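Local coordinates for putidaredoxin reductase (Pseudomonas putida, PDB 1Q1R), which probably passes electrons from NADH through its bound FAD to putidaredoxin, the iron-sulfur protein that supplies cytochrome P450cam, at residues A[2-12]-A[28-38]. Sequence-based numbering, arbitrary orientation.
Sequences NANDNVVIVGT and WEGNIRLVGDA. With FAD (flavin-adenine dinucleotide), chain C.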
loop_
_atom_site.group_PDB
_atom_site.type_symbol
_atom_site.label_atom_id
_atom_site.label_comp_id
_atom_site.label_asym_id
_atom_site.label_seq_id
_atom_site.Cartn_x
_atom_site.Cartn_y
_atom_site.Cartn_z
ATOM N N ASN A 2 -22.511 -21.403 -4.794
ATOM C CA ASN A 2 -22.696 -22.868 -4.581
ATOM C C ASN A 2 -22.639 -23.193 -3.093
ATOM O O ASN A 2 -21.825 -22.629 -2.362
ATOM C CB ASN A 2 -21.608 -23.643 -5.323
ATOM C CG ASN A 2 -21.564 -23.309 -6.801
ATOM O OD1 ASN A 2 -22.540 -23.511 -7.524
ATOM N ND2 ASN A 2 -20.430 -22.789 -7.257
ATOM N N ALA A 3 -23.502 -24.105 -2.652
ATOM C CA ALA A 3 -23.560 -24.500 -1.248
ATOM C C ALA A 3 -22.750 -25.761 -0.963
ATOM O O ALA A 3 -22.882 -26.367 0.101
ATOM C CB ALA A 3 -25.011 -24.710 -0.829
ATOM N N ASN A 4 -21.909 -26.152 -1.913
ATOM C CA ASN A 4 -21.088 -27.345 -1.753
ATOM C C ASN A 4 -19.620 -27.030 -2.008
ATOM O O ASN A 4 -18.731 -27.630 -1.401
ATOM C CB ASN A 4 -21.555 -28.439 -2.717
ATOM C CG ASN A 4 -20.759 -29.723 -2.576
ATOM O OD1 ASN A 4 -19.549 -29.749 -2.812
ATOM N ND2 ASN A 4 -21.436 -30.799 -2.188
ATOM N N ASP A 5 -19.373 -26.091 -2.913
ATOM C CA ASP A 5 -18.011 -25.704 -3.243
ATOM C C ASP A 5 -17.339 -24.999 -2.073
ATOM O O ASP A 5 -17.902 -24.076 -1.483
ATOM C CB ASP A 5 -17.999 -24.790 -4.469
ATOM C CG ASP A 5 -18.445 -25.503 -5.727
ATOM O OD1 ASP A 5 -19.620 -25.923 -5.788
ATOM O OD2 ASP A 5 -17.618 -25.647 -6.653
ATOM N N ASN A 6 -16.135 -25.448 -1.739
ATOM C CA ASN A 6 -15.376 -24.856 -0.647
ATOM C C ASN A 6 -14.328 -23.902 -1.204
ATOM O O ASN A 6 -13.623 -24.221 -2.165
ATOM C CB ASN A 6 -14.676 -25.942 0.177
ATOM C CG ASN A 6 -15.640 -26.977 0.718
ATOM O OD1 ASN A 6 -16.658 -26.640 1.322
ATOM N ND2 ASN A 6 -15.316 -28.250 0.511
ATOM N N VAL A 7 -14.229 -22.726 -0.599
ATOM C CA VAL A 7 -13.252 -21.747 -1.038
ATOM C C VAL A 7 -12.213 -21.538 0.052
ATOM O O VAL A 7 -12.551 -21.375 1.224
ATOM C CB VAL A 7 -13.925 -20.394 -1.379
ATOM C CG1 VAL A 7 -14.746 -19.902 -0.197
ATOM C CG2 VAL A 7 -12.868 -19.369 -1.757
ATOM N N VAL A 8 -10.944 -21.569 -0.339
ATOM C CA VAL A 8 -9.848 -21.360 0.598
ATOM C C VAL A 8 -9.133 -20.064 0.232
ATOM O O VAL A 8 -8.759 -19.849 -0.924
ATOM C CB VAL A 8 -8.834 -22.524 0.558
ATOM C CG1 VAL A 8 -7.635 -22.203 1.439
ATOM C CG2 VAL A 8 -9.506 -23.811 1.026
ATOM N N ILE A 9 -8.955 -19.201 1.223
ATOM C CA ILE A 9 -8.295 -17.920 1.018
ATOM C C ILE A 9 -7.000 -17.903 1.818
ATOM O O ILE A 9 -7.019 -18.032 3.037
ATOM C CB ILE A 9 -9.210 -16.763 1.489
ATOM C CG1 ILE A 9 -10.543 -16.823 0.732
ATOM C CG2 ILE A 9 -8.523 -15.426 1.269
ATOM C CD1 ILE A 9 -11.634 -15.927 1.306
ATOM N N VAL A 10 -5.875 -17.760 1.129
ATOM C CA VAL A 10 -4.576 -17.729 1.794
ATOM C C VAL A 10 -4.167 -16.279 2.048
ATOM O O VAL A 10 -3.872 -15.528 1.116
ATOM C CB VAL A 10 -3.492 -18.418 0.939
ATOM C CG1 VAL A 10 -2.168 -18.425 1.686
ATOM C CG2 VAL A 10 -3.925 -19.842 0.593
ATOM N N GLY A 11 -4.158 -15.890 3.316
ATOM C CA GLY A 11 -3.796 -14.533 3.664
ATOM C C GLY A 11 -4.963 -13.856 4.349
ATOM O O GLY A 11 -6.065 -13.784 3.801
ATOM N N THR A 12 -4.717 -13.348 5.551
ATOM C CA THR A 12 -5.758 -12.691 6.322
ATOM C C THR A 12 -5.559 -11.184 6.446
ATOM O O THR A 12 -5.855 -10.592 7.485
ATOM C CB THR A 12 -5.863 -13.308 7.726
ATOM O OG1 THR A 12 -4.629 -13.113 8.427
ATOM C CG2 THR A 12 -6.148 -14.806 7.623
ATOM N N TRP A 28 -22.864 -16.254 -1.385
ATOM C CA TRP A 28 -22.122 -17.509 -1.386
ATOM C C TRP A 28 -22.643 -18.391 -0.249
ATOM O O TRP A 28 -22.754 -17.943 0.891
ATOM C CB TRP A 28 -20.628 -17.226 -1.222
ATOM C CG TRP A 28 -19.756 -18.445 -1.254
ATOM C CD1 TRP A 28 -19.371 -19.204 -0.191
ATOM C CD2 TRP A 28 -19.150 -19.035 -2.411
ATOM N NE1 TRP A 28 -18.559 -20.230 -0.608
ATOM C CE2 TRP A 28 -18.407 -20.149 -1.967
ATOM C CE3 TRP A 28 -19.163 -18.729 -3.778
ATOM C CZ2 TRP A 28 -17.679 -20.963 -2.843
ATOM C CZ3 TRP A 28 -18.441 -19.539 -4.650
ATOM C CH2 TRP A 28 -17.708 -20.644 -4.176
ATOM N N GLU A 29 -22.970 -19.641 -0.575
ATOM C CA GLU A 29 -23.508 -20.593 0.401
ATOM C C GLU A 29 -22.502 -21.644 0.853
ATOM O O GLU A 29 -22.679 -22.272 1.897
ATOM C CB GLU A 29 -24.733 -21.305 -0.184
ATOM C CG GLU A 29 -25.951 -20.416 -0.388
ATOM C CD GLU A 29 -26.658 -20.084 0.915
ATOM O OE1 GLU A 29 -26.025 -19.464 1.798
ATOM O OE2 GLU A 29 -27.848 -20.446 1.053
ATOM N N GLY A 30 -21.454 -21.841 0.060
ATOM C CA GLY A 30 -20.446 -22.827 0.402
ATOM C C GLY A 30 -19.630 -22.452 1.625
ATOM O O GLY A 30 -19.934 -21.481 2.317
ATOM N N ASN A 31 -18.586 -23.230 1.891
ATOM C CA ASN A 31 -17.715 -22.980 3.030
ATOM C C ASN A 31 -16.574 -22.044 2.654
ATOM O O ASN A 31 -16.033 -22.115 1.549
ATOM C CB ASN A 31 -17.146 -24.297 3.552
ATOM C CG ASN A 31 -18.212 -25.191 4.143
ATOM O OD1 ASN A 31 -18.716 -24.935 5.239
ATOM N ND2 ASN A 31 -18.576 -26.238 3.415
ATOM N N ILE A 32 -16.215 -21.169 3.587
ATOM C CA ILE A 32 -15.140 -20.211 3.370
ATOM C C ILE A 32 -14.078 -20.377 4.451
ATOM O O ILE A 32 -14.368 -20.270 5.641
ATOM C CB ILE A 32 -15.672 -18.764 3.419
ATOM C CG1 ILE A 32 -16.818 -18.600 2.416
ATOM C CG2 ILE A 32 -14.543 -17.781 3.117
ATOM C CD1 ILE A 32 -17.519 -17.261 2.493
ATOM N N ARG A 33 -12.848 -20.643 4.033
ATOM C CA ARG A 33 -11.759 -20.809 4.983
ATOM C C ARG A 33 -10.671 -19.767 4.788
ATOM O O ARG A 33 -10.072 -19.679 3.720
ATOM C CB ARG A 33 -11.137 -22.204 4.862
ATOM C CG ARG A 33 -11.469 -23.126 6.024
ATOM C CD ARG A 33 -10.361 -24.148 6.247
ATOM N NE ARG A 33 -10.493 -24.831 7.534
ATOM C CZ ARG A 33 -11.411 -25.752 7.803
ATOM N NH1 ARG A 33 -12.288 -26.112 6.872
ATOM N NH2 ARG A 33 -11.459 -26.313 9.006
ATOM N N LEU A 34 -10.431 -18.975 5.829
ATOM C CA LEU A 34 -9.389 -17.960 5.805
ATOM C C LEU A 34 -8.208 -18.566 6.535
ATOM O O LEU A 34 -8.344 -19.002 7.673
ATOM C CB LEU A 34 -9.834 -16.699 6.544
ATOM C CG LEU A 34 -10.486 -15.560 5.761
ATOM C CD1 LEU A 34 -10.943 -14.499 6.738
ATOM C CD2 LEU A 34 -9.493 -14.969 4.758
ATOM N N VAL A 35 -7.054 -18.607 5.881
ATOM C CA VAL A 35 -5.865 -19.170 6.500
ATOM C C VAL A 35 -4.719 -18.176 6.394
ATOM O O VAL A 35 -4.371 -17.741 5.301
ATOM C CB VAL A 35 -5.457 -20.489 5.810
ATOM C CG1 VAL A 35 -4.276 -21.115 6.543
ATOM C CG2 VAL A 35 -6.643 -21.446 5.781
ATOM N N GLY A 36 -4.139 -17.813 7.533
ATOM C CA GLY A 36 -3.038 -16.869 7.517
ATOM C C GLY A 36 -1.968 -17.197 8.537
ATOM O O GLY A 36 -2.256 -17.790 9.580
ATOM N N ASP A 37 -0.729 -16.821 8.248
ATOM C CA ASP A 37 0.347 -17.100 9.183
ATOM C C ASP A 37 0.329 -16.123 10.352
ATOM O O ASP A 37 0.948 -16.374 11.383
ATOM C CB ASP A 37 1.711 -17.082 8.480
ATOM C CG ASP A 37 1.991 -15.784 7.739
ATOM O OD1 ASP A 37 3.126 -15.642 7.229
ATOM O OD2 ASP A 37 1.099 -14.915 7.656
ATOM N N ALA A 38 -0.391 -15.015 10.194
ATOM C CA ALA A 38 -0.491 -14.027 11.262
ATOM C C ALA A 38 -1.371 -14.612 12.363
ATOM O O ALA A 38 -2.324 -15.334 12.083
ATOM C CB ALA A 38 -1.102 -12.725 10.730
HETATM P PA FAD C . -1.158 -8.077 3.453
HETATM O O1A FAD C . 0.315 -8.238 3.427
HETATM O O2A FAD C . -1.740 -7.025 4.317
HETATM O O5B FAD C . -1.839 -9.472 3.848
HETATM C C5B FAD C . -1.317 -10.725 3.392
HETATM C C4B FAD C . -1.318 -11.720 4.566
HETATM O O4B FAD C . -1.164 -13.093 4.058
HETATM C C3B FAD C . -0.118 -11.478 5.494
HETATM O O3B FAD C . -0.519 -11.705 6.851
HETATM C C2B FAD C . 0.860 -12.547 5.075
HETATM O O2B FAD C . 1.724 -12.887 6.164
HETATM C C1B FAD C . -0.072 -13.705 4.779
HETATM N N9A FAD C . 0.560 -14.821 4.023
HETATM C C8A FAD C . 1.398 -14.716 2.976
HETATM N N7A FAD C . 1.767 -15.943 2.589
HETATM C C5A FAD C . 1.165 -16.821 3.386
HETATM C C6A FAD C . 1.170 -18.215 3.468
HETATM N N6A FAD C . 1.908 -18.935 2.626
HETATM N N1A FAD C . 0.425 -18.828 4.421
HETATM C C2A FAD C . -0.314 -18.115 5.284
HETATM N N3A FAD C . -0.329 -16.775 5.223
HETATM C C4A FAD C . 0.397 -16.112 4.290
HETATM N N1 FAD C . -2.786 1.911 1.620
HETATM C C2 FAD C . -3.592 3.016 1.319
HETATM O O2 FAD C . -4.355 2.976 0.355
HETATM N N3 FAD C . -3.528 4.161 2.134
HETATM C C4 FAD C . -2.660 4.190 3.251
HETATM O O4 FAD C . -2.648 5.180 3.980
HETATM C C4X FAD C . -1.852 3.080 3.548
HETATM N N5 FAD C . -1.050 3.077 4.653
HETATM C C5X FAD C . -0.307 1.990 5.011
HETATM C C6 FAD C . 0.485 2.020 6.177
HETATM C C7 FAD C . 1.235 0.885 6.562
HETATM C C7M FAD C . 2.120 0.957 7.821
HETATM C C8 FAD C . 1.184 -0.294 5.775
HETATM C C8M FAD C . 1.964 -1.556 6.175
HETATM C C9 FAD C . 0.394 -0.322 4.612
HETATM C C9A FAD C . -0.350 0.814 4.225
HETATM N N10 FAD C . -1.166 0.798 3.061
HETATM C C10 FAD C . -1.924 1.940 2.729
HETATM C "C1'" FAD C . -1.215 -0.412 2.185
HETATM C "C2'" FAD C . -2.495 -1.212 2.440
HETATM O "O2'" FAD C . -2.656 -1.401 3.849
HETATM C "C3'" FAD C . -2.445 -2.576 1.727
HETATM O "O3'" FAD C . -2.179 -2.366 0.334
HETATM C "C4'" FAD C . -3.774 -3.324 1.892
HETATM O "O4'" FAD C . -4.040 -3.525 3.282
HETATM C "C5'" FAD C . -3.763 -4.693 1.189
HETATM O "O5'" FAD C . -2.915 -5.643 1.856
HETATM P P FAD C . -3.020 -7.202 1.440
HETATM O O1P FAD C . -4.133 -7.808 2.199
HETATM O O2P FAD C . -3.068 -7.271 -0.038
HETATM O O3P FAD C . -1.598 -7.830 1.911
HETATM O O HOH W 1 -2.171 -13.911 7.735
HETATM O O HOH W 2 -4.611 -15.027 10.442
#
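N6 and N31 both hold CG anti to the carbonyl carbon (chi1 -56° and -66°), which lays their amides side by side on one face of the sheet. N31 ND2 gives a hydrogen bond to N6 OD1 at 2.9 Å, in the N31 amide plane and nearly along the C=O axis of N6. A leucine in place of N6 would probably leave the N31 amide without this acceptor and free to turn. The backbones of strands 6-10 and 31-35 run parallel, their axes 4.8 Å apart at the closest approach. Five hydrogen bonds join them in a ladder, from V7 N to N31 O through to G11 N to V35 O. On the other face, V7 CG1 rests against I32 CG1 at 3.6 Å. I9 reaches both neighbours: its CD1 meets I32 CG2, and its CG2 meets L34 CD2 at 3.7 Å. Helix 14-25 covers this layer through A20, V19 and L23. Near the N-terminal end, the carbonyl O of N2 sits over one face of the W28 ring. At the other end, G11 CA comes within 3.0 Å of FAD O4B, where a side chain would clash. D37 OD2 accepts a 2.6 Å hydrogen bond from the ribose hydroxyl O2B of FAD. T12 OG1 is hydrogen-bonded to two waters; one also binds A38 N and FAD O3B, the other A38 O. The contact pairs the two strands of a beta-alpha-beta unit, with G11 at the start of what is probably a GxGxxG-type turn and D37 following the second strand, the arrangement typical of a Rossmann-type FAD-binding site in the glutathione reductase fold.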